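Local atomic coordinates of succinylglutamate desuccinylase/aspartoacylase (Ruegeria sp. TM1040, PDB entry 3NA6), a protein that probably hydrolyses the amide bond of an N-acylated amino acid, as zinc-dependent succinylglutamate desuccinylases and aspartoacylases do. Residues Glu62-Val67 with Phe144-Lys149; Leu151-Phe156 with Leu308-Phe313. All coordinates share one frame; numbering follows the deposited sequence.

Interaction 1: Glu62-Val67 with Phe144-Lys149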
loop_
_atom_site.group_PDB
_atom_site.type_symbol
_atom_site.label_atom_id
_atom_site.label_comp_id
_atom_site.label_asym_id
_atom_site.label_seq_id
_atom_site.Cartn_x
_atom_site.Cartn_y
_atom_site.Cartn_z
ATOM N N GLU A 62 22.814 6.120 -0.980
ATOM C CA GLU A 62 24.111 6.735 -1.320
ATOM C C GLU A 62 25.233 5.742 -0.944
ATOM O O GLU A 62 25.481 5.513 0.232
ATOM C CB GLU A 62 24.263 8.059 -0.570
ATOM C CG GLU A 62 23.231 9.122 -1.079
ATOM C CD GLU A 62 23.223 10.424 -0.266
ATOM O OE1 GLU A 62 24.221 10.713 0.458
ATOM O OE2 GLU A 62 22.209 11.170 -0.350
ATOM N N TYR A 63 25.900 5.172 -1.944
ATOM C CA TYR A 63 26.614 3.900 -1.765
ATOM C C TYR A 63 28.127 3.931 -1.730
ATOM O O TYR A 63 28.721 2.972 -1.284
ATOM C CB TYR A 63 26.172 2.913 -2.844
ATOM C CG TYR A 63 24.696 2.585 -2.692
ATOM C CD1 TYR A 63 24.279 1.696 -1.730
ATOM C CD2 TYR A 63 23.738 3.197 -3.473
ATOM C CE1 TYR A 63 22.924 1.401 -1.539
ATOM C CE2 TYR A 63 22.376 2.901 -3.304
ATOM C CZ TYR A 63 21.988 2.029 -2.332
ATOM O OH TYR A 63 20.669 1.755 -2.159
ATOM N N GLU A 64 28.764 4.988 -2.210
ATOM C CA GLU A 64 30.233 4.980 -2.263
ATOM C C GLU A 64 30.861 4.844 -0.864
ATOM O O GLU A 64 31.804 4.062 -0.661
ATOM C CB GLU A 64 30.807 6.234 -2.935
ATOM C CG GLU A 64 30.757 6.303 -4.487
ATOM C CD GLU A 64 29.379 6.674 -5.031
ATOM O OE1 GLU A 64 28.472 6.956 -4.202
ATOM O OE2 GLU A 64 29.225 6.706 -6.284
ATOM N N GLY A 65 30.372 5.637 0.090
ATOM C CA GLY A 65 30.919 5.604 1.443
ATOM C C GLY A 65 30.745 4.233 2.069
ATOM O O GLY A 65 31.690 3.646 2.577
ATOM N N PRO A 66 29.539 3.684 1.974
ATOM C CA PRO A 66 29.340 2.345 2.507
ATOM C C PRO A 66 30.287 1.266 1.959
ATOM O O PRO A 66 30.747 0.406 2.720
ATOM C CB PRO A 66 27.889 2.075 2.148
ATOM C CG PRO A 66 27.246 3.409 2.320
ATOM C CD PRO A 66 28.250 4.360 1.721
ATOM N N VAL A 67 30.572 1.291 0.660
ATOM C CA VAL A 67 31.544 0.351 0.088
ATOM C C VAL A 67 32.924 0.565 0.719
ATOM O O VAL A 67 33.578 -0.392 1.160
ATOM C CB VAL A 67 31.600 0.476 -1.449
ATOM C CG1 VAL A 67 32.778 -0.334 -2.019
ATOM C CG2 VAL A 67 30.269 0.023 -2.060
ATOM N N PHE A 144 30.233 10.580 4.427
ATOM C CA PHE A 144 30.145 10.415 2.977
ATOM C C PHE A 144 28.735 10.681 2.507
ATOM O O PHE A 144 27.776 10.185 3.107
ATOM C CB PHE A 144 30.489 8.968 2.565
ATOM C CG PHE A 144 31.945 8.636 2.634
ATOM C CD1 PHE A 144 32.761 8.842 1.554
ATOM C CD2 PHE A 144 32.506 8.097 3.790
ATOM C CE1 PHE A 144 34.097 8.497 1.592
ATOM C CE2 PHE A 144 33.834 7.775 3.845
ATOM C CZ PHE A 144 34.639 7.968 2.737
ATOM N N HIS A 145 28.620 11.470 1.451
ATOM C CA HIS A 145 27.389 11.608 0.704
ATOM C C HIS A 145 27.602 11.423 -0.786
ATOM O O HIS A 145 28.708 11.549 -1.295
ATOM C CB HIS A 145 26.745 12.970 0.919
ATOM C CG HIS A 145 26.194 13.165 2.292
ATOM N ND1 HIS A 145 24.846 13.130 2.566
ATOM C CD2 HIS A 145 26.815 13.394 3.475
ATOM C CE1 HIS A 145 24.657 13.318 3.860
ATOM N NE2 HIS A 145 25.836 13.480 4.434
ATOM N N SER A 146 26.497 11.110 -1.452
ATOM C CA SER A 146 26.373 11.070 -2.913
ATOM C C SER A 146 24.970 11.612 -3.241
ATOM O O SER A 146 24.206 11.942 -2.327
ATOM C CB SER A 146 26.584 9.643 -3.419
ATOM O OG SER A 146 27.859 9.209 -2.940
ATOM N N GLY A 147 24.650 11.765 -4.522
ATOM C CA GLY A 147 23.388 12.372 -4.903
ATOM C C GLY A 147 22.127 11.646 -4.482
ATOM O O GLY A 147 21.105 12.274 -4.229
ATOM N N GLY A 148 22.193 10.328 -4.396
ATOM C CA GLY A 148 21.009 9.523 -4.157
ATOM C C GLY A 148 20.313 9.215 -5.476
ATOM O O GLY A 148 20.800 9.601 -6.541
ATOM N N LYS A 149 19.139 8.583 -5.397
ATOM C CA LYS A 149 18.408 8.129 -6.589
ATOM C C LYS A 149 17.994 9.258 -7.545
ATOM O O LYS A 149 17.795 9.030 -8.718
ATOM C CB LYS A 149 17.158 7.336 -6.176
ATOM C CG LYS A 149 17.447 5.900 -5.753
ATOM C CD LYS A 149 16.161 5.225 -5.188
ATOM C CE LYS A 149 16.397 3.738 -4.959
ATOM N NZ LYS A 149 15.255 3.107 -4.294
HETATM O O HOH W 1 26.696 7.415 1.801
HETATM O O HOH W 2 25.042 9.466 2.684
HETATM O O HOH W 3 28.528 7.893 -0.268
#
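Ser146 OG is held by two partners: it gives its proton to Glu64 OE1 at 2.7 Å, and it accepts a proton from a water that in turn takes the N-H of Gly65, 2.9 Å from Gly65 N. The serine oxygen and the water thus join the carboxylate of Glu64 to the backbone N of Gly65 in the first turn of helix 64-75. Glu64 reaches the serine because its chain is folded by rotation about the CB-CG bond (chi2 78°), and the hydroxyl meets OE1 from well above the carboxylate plane. The other oxygen, OE2, is held by Ser221.

Glu62 grips the same serine by its backbone. Its chain runs extended past CG, and OE1 takes the N-H of Ser146 at 3.0 Å in a nearly straight bond (167°), again from above the carboxylate plane. A second water spans Glu62 OE1 and Phe144 O, lying 2.7 Å from OE1, while OE2 is bonded to His59 ND1. His145 NE2 is bonded to Asp143. His59, Glu62 and His145 appear to surround a vacant point, an arrangement consistent with an empty zinc site of the kind this family uses.

At the other end Gly65 CA sits over one face of the Phe144 ring, a CH-pi contact 3.8 Å from the ring centroid. A CB on Gly65 would clash with Phe144 CB, and glycine permits this close approach.

The whole contact is buried. It sets the start of helix 64-75 against the loop leaving strand 140-143, with helix 219-235 touching Glu64 and Phe144 and strand 205-210 lying against Phe144 and His145.

Interaction 2: Leu151-Phe156 with Leu308-Phe313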
loop_
_atom_site.group_PDB
_atom_site.type_symbol
_atom_site.label_atom_id
_atom_site.label_comp_id
_atom_site.label_asym_id
_atom_site.label_seq_id
_atom_site.Cartn_x
_atom_site.Cartn_y
_atom_site.Cartn_z
ATOM N N LEU A 151 19.593 12.434 -7.939
ATOM C CA LEU A 151 20.602 13.454 -8.269
ATOM C C LEU A 151 21.953 12.818 -8.587
ATOM O O LEU A 151 22.307 11.744 -8.070
ATOM C CB LEU A 151 20.810 14.415 -7.090
ATOM C CG LEU A 151 19.837 15.536 -6.763
ATOM C CD1 LEU A 151 20.388 16.257 -5.536
ATOM C CD2 LEU A 151 19.617 16.530 -7.942
ATOM N N ASP A 152 22.735 13.516 -9.398
ATOM C CA ASP A 152 24.117 13.080 -9.695
ATOM C C ASP A 152 25.000 14.299 -9.680
ATOM O O ASP A 152 24.575 15.359 -10.082
ATOM C CB ASP A 152 24.142 12.363 -11.027
ATOM C CG ASP A 152 25.358 11.462 -11.211
ATOM O OD1 ASP A 152 26.230 11.395 -10.321
ATOM O OD2 ASP A 152 25.446 10.856 -12.303
ATOM N N PHE A 153 26.203 14.149 -9.141
ATOM C CA PHE A 153 27.154 15.228 -8.963
ATOM C C PHE A 153 28.502 14.829 -9.533
ATOM O O PHE A 153 28.858 13.652 -9.511
ATOM C CB PHE A 153 27.399 15.482 -7.472
ATOM C CG PHE A 153 26.277 16.131 -6.756
ATOM C CD1 PHE A 153 25.319 15.379 -6.127
ATOM C CD2 PHE A 153 26.218 17.512 -6.632
ATOM C CE1 PHE A 153 24.303 15.978 -5.422
ATOM C CE2 PHE A 153 25.186 18.114 -5.910
ATOM C CZ PHE A 153 24.231 17.322 -5.308
ATOM N N VAL A 154 29.287 15.806 -9.995
ATOM C CA VAL A 154 30.705 15.554 -10.197
ATOM C C VAL A 154 31.275 15.163 -8.826
ATOM O O VAL A 154 30.794 15.657 -7.805
ATOM C CB VAL A 154 31.472 16.769 -10.791
ATOM C CG1 VAL A 154 30.993 17.039 -12.218
ATOM C CG2 VAL A 154 31.325 18.008 -9.924
ATOM N N PRO A 155 32.304 14.277 -8.791
ATOM C CA PRO A 155 32.733 13.781 -7.476
ATOM C C PRO A 155 33.608 14.765 -6.740
ATOM O O PRO A 155 34.750 14.982 -7.155
ATOM C CB PRO A 155 33.472 12.500 -7.806
ATOM C CG PRO A 155 34.009 12.731 -9.255
ATOM C CD PRO A 155 32.946 13.562 -9.912
ATOM N N PHE A 156 33.065 15.401 -5.689
ATOM C CA PHE A 156 33.856 16.373 -4.908
ATOM C C PHE A 156 33.991 16.054 -3.419
ATOM O O PHE A 156 33.160 15.364 -2.818
ATOM C CB PHE A 156 33.412 17.841 -5.144
ATOM C CG PHE A 156 32.037 18.161 -4.673
ATOM C CD1 PHE A 156 31.794 18.463 -3.345
ATOM C CD2 PHE A 156 30.974 18.190 -5.555
ATOM C CE1 PHE A 156 30.495 18.789 -2.912
ATOM C CE2 PHE A 156 29.694 18.510 -5.122
ATOM C CZ PHE A 156 29.462 18.805 -3.802
ATOM N N LEU A 308 28.718 21.698 -15.839
ATOM C CA LEU A 308 27.606 21.085 -15.149
ATOM C C LEU A 308 28.139 20.305 -13.965
ATOM O O LEU A 308 28.972 19.375 -14.116
ATOM C CB LEU A 308 26.867 20.178 -16.112
ATOM C CG LEU A 308 25.661 19.479 -15.540
ATOM C CD1 LEU A 308 24.477 20.450 -15.464
ATOM C CD2 LEU A 308 25.359 18.240 -16.380
ATOM N N ILE A 309 27.680 20.679 -12.775
ATOM C CA ILE A 309 28.187 20.049 -11.575
ATOM C C ILE A 309 27.144 19.165 -10.880
ATOM O O ILE A 309 27.500 18.306 -10.084
ATOM C CB ILE A 309 28.834 21.077 -10.572
ATOM C CG1 ILE A 309 27.808 22.058 -10.030
ATOM C CG2 ILE A 309 30.025 21.805 -11.211
ATOM C CD1 ILE A 309 28.353 22.922 -8.881
ATOM N N SER A 310 25.868 19.381 -11.176
ATOM C CA SER A 310 24.804 18.574 -10.603
ATOM C C SER A 310 23.680 18.442 -11.608
ATOM O O SER A 310 23.428 19.372 -12.367
ATOM C CB SER A 310 24.253 19.234 -9.336
ATOM O OG SER A 310 23.379 18.311 -8.679
ATOM N N ARG A 311 23.006 17.297 -11.625
ATOM C CA ARG A 311 21.822 17.134 -12.486
ATOM C C ARG A 311 20.742 16.291 -11.848
ATOM O O ARG A 311 21.039 15.397 -11.061
ATOM C CB ARG A 311 22.192 16.519 -13.836
ATOM C CG ARG A 311 22.996 15.210 -13.788
ATOM C CD ARG A 311 22.852 14.392 -15.099
ATOM N NE ARG A 311 21.461 13.936 -15.281
ATOM C CZ ARG A 311 21.027 13.176 -16.294
ATOM N NH1 ARG A 311 21.852 12.778 -17.238
ATOM N NH2 ARG A 311 19.742 12.825 -16.362
ATOM N N HIS A 312 19.493 16.578 -12.213
ATOM C CA HIS A 312 18.388 15.676 -11.929
ATOM C C HIS A 312 18.740 14.366 -12.599
ATOM O O HIS A 312 19.118 14.376 -13.773
ATOM C CB HIS A 312 17.096 16.234 -12.541
ATOM C CG HIS A 312 15.910 15.334 -12.409
ATOM N ND1 HIS A 312 15.152 15.257 -11.255
ATOM C CD2 HIS A 312 15.316 14.511 -13.308
ATOM C CE1 HIS A 312 14.167 14.393 -11.442
ATOM N NE2 HIS A 312 14.237 13.933 -12.681
ATOM N N PHE A 313 18.577 13.246 -11.892
ATOM C CA PHE A 313 18.935 11.941 -12.451
ATOM C C PHE A 313 17.849 11.189 -13.267
ATOM O O PHE A 313 18.087 10.856 -14.421
ATOM C CB PHE A 313 19.533 11.082 -11.341
ATOM C CG PHE A 313 20.090 9.778 -11.806
ATOM C CD1 PHE A 313 21.387 9.703 -12.249
ATOM C CD2 PHE A 313 19.337 8.621 -11.740
ATOM C CE1 PHE A 313 21.921 8.518 -12.661
ATOM C CE2 PHE A 313 19.875 7.424 -12.143
ATOM C CZ PHE A 313 21.186 7.388 -12.598
#
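The Phe153 ring carries Ser310 OG over one face, 3.3 Å above its plane and shifted toward the CE2 rim, with Ser310 CB 3.7 Å from Phe153 CE2. OG is anti to the backbone N of Ser310 (chi1 -170°), which swings it across the strand gap to the ring. Trp34 of a third subunit packs against Leu151, Phe153 and Ser310. An alanine in place of Phe153 would probably leave the Ser310 hydroxyl without its aromatic cover and open a gap beside Trp34 of that subunit.

On the opposite side of the sheet, Asp152 CB lies 4.0 Å from Phe313 CD1 and close to Arg311 CG. Arg311, bent at chi3, brings its guanidinium to the next residue, NE and NH2 both gripping His312 O side-on with the oxygen in the guanidinium plane and 2.8 Å from NE; NH1 goes to Ser217 O of a second subunit.

Between these layers the backbones pair: Arg311 N gives to Asp152 O at 2.9 Å, and Asp152 N returns a bond to Arg311 O. Further on, Val154 N reaches Ile309 O at 3.1 Å, while Val154 CG2 rests 4.0 Å from Ile309 CB.

The two strands run antiparallel at 168°, with Asp152 and Arg311 the hydrogen-bonded pair. Strand 306-312 is central to a small antiparallel sheet, and where it faces Val325 of strand 322-327, Ile309 and Ser310 form a classic beta bulge.

In the fold
Interaction 1 closes before interaction 2 opens, and a single residue separates Lys149 from Leu151; their centres lie 13 Å apart. The loop after strand 140-143 passes straight into strand 151-153, leaving the large mixed sheet for the small antiparallel one. The two contacts also touch directly, Lys149 O lying 3.4 Å from Phe313 CD2 and Gly147 CA 3.8 Å from Phe153 CE1. Interaction 1 lies in the core by the mixed sheet, and interaction 2 holds the strand that follows it to strand 306-312. The chain then rejoins the mixed sheet at strand 156-160, so strand 151-153 ties the two sheets together close to the possible metal site. Both contacts also meet the second subunit.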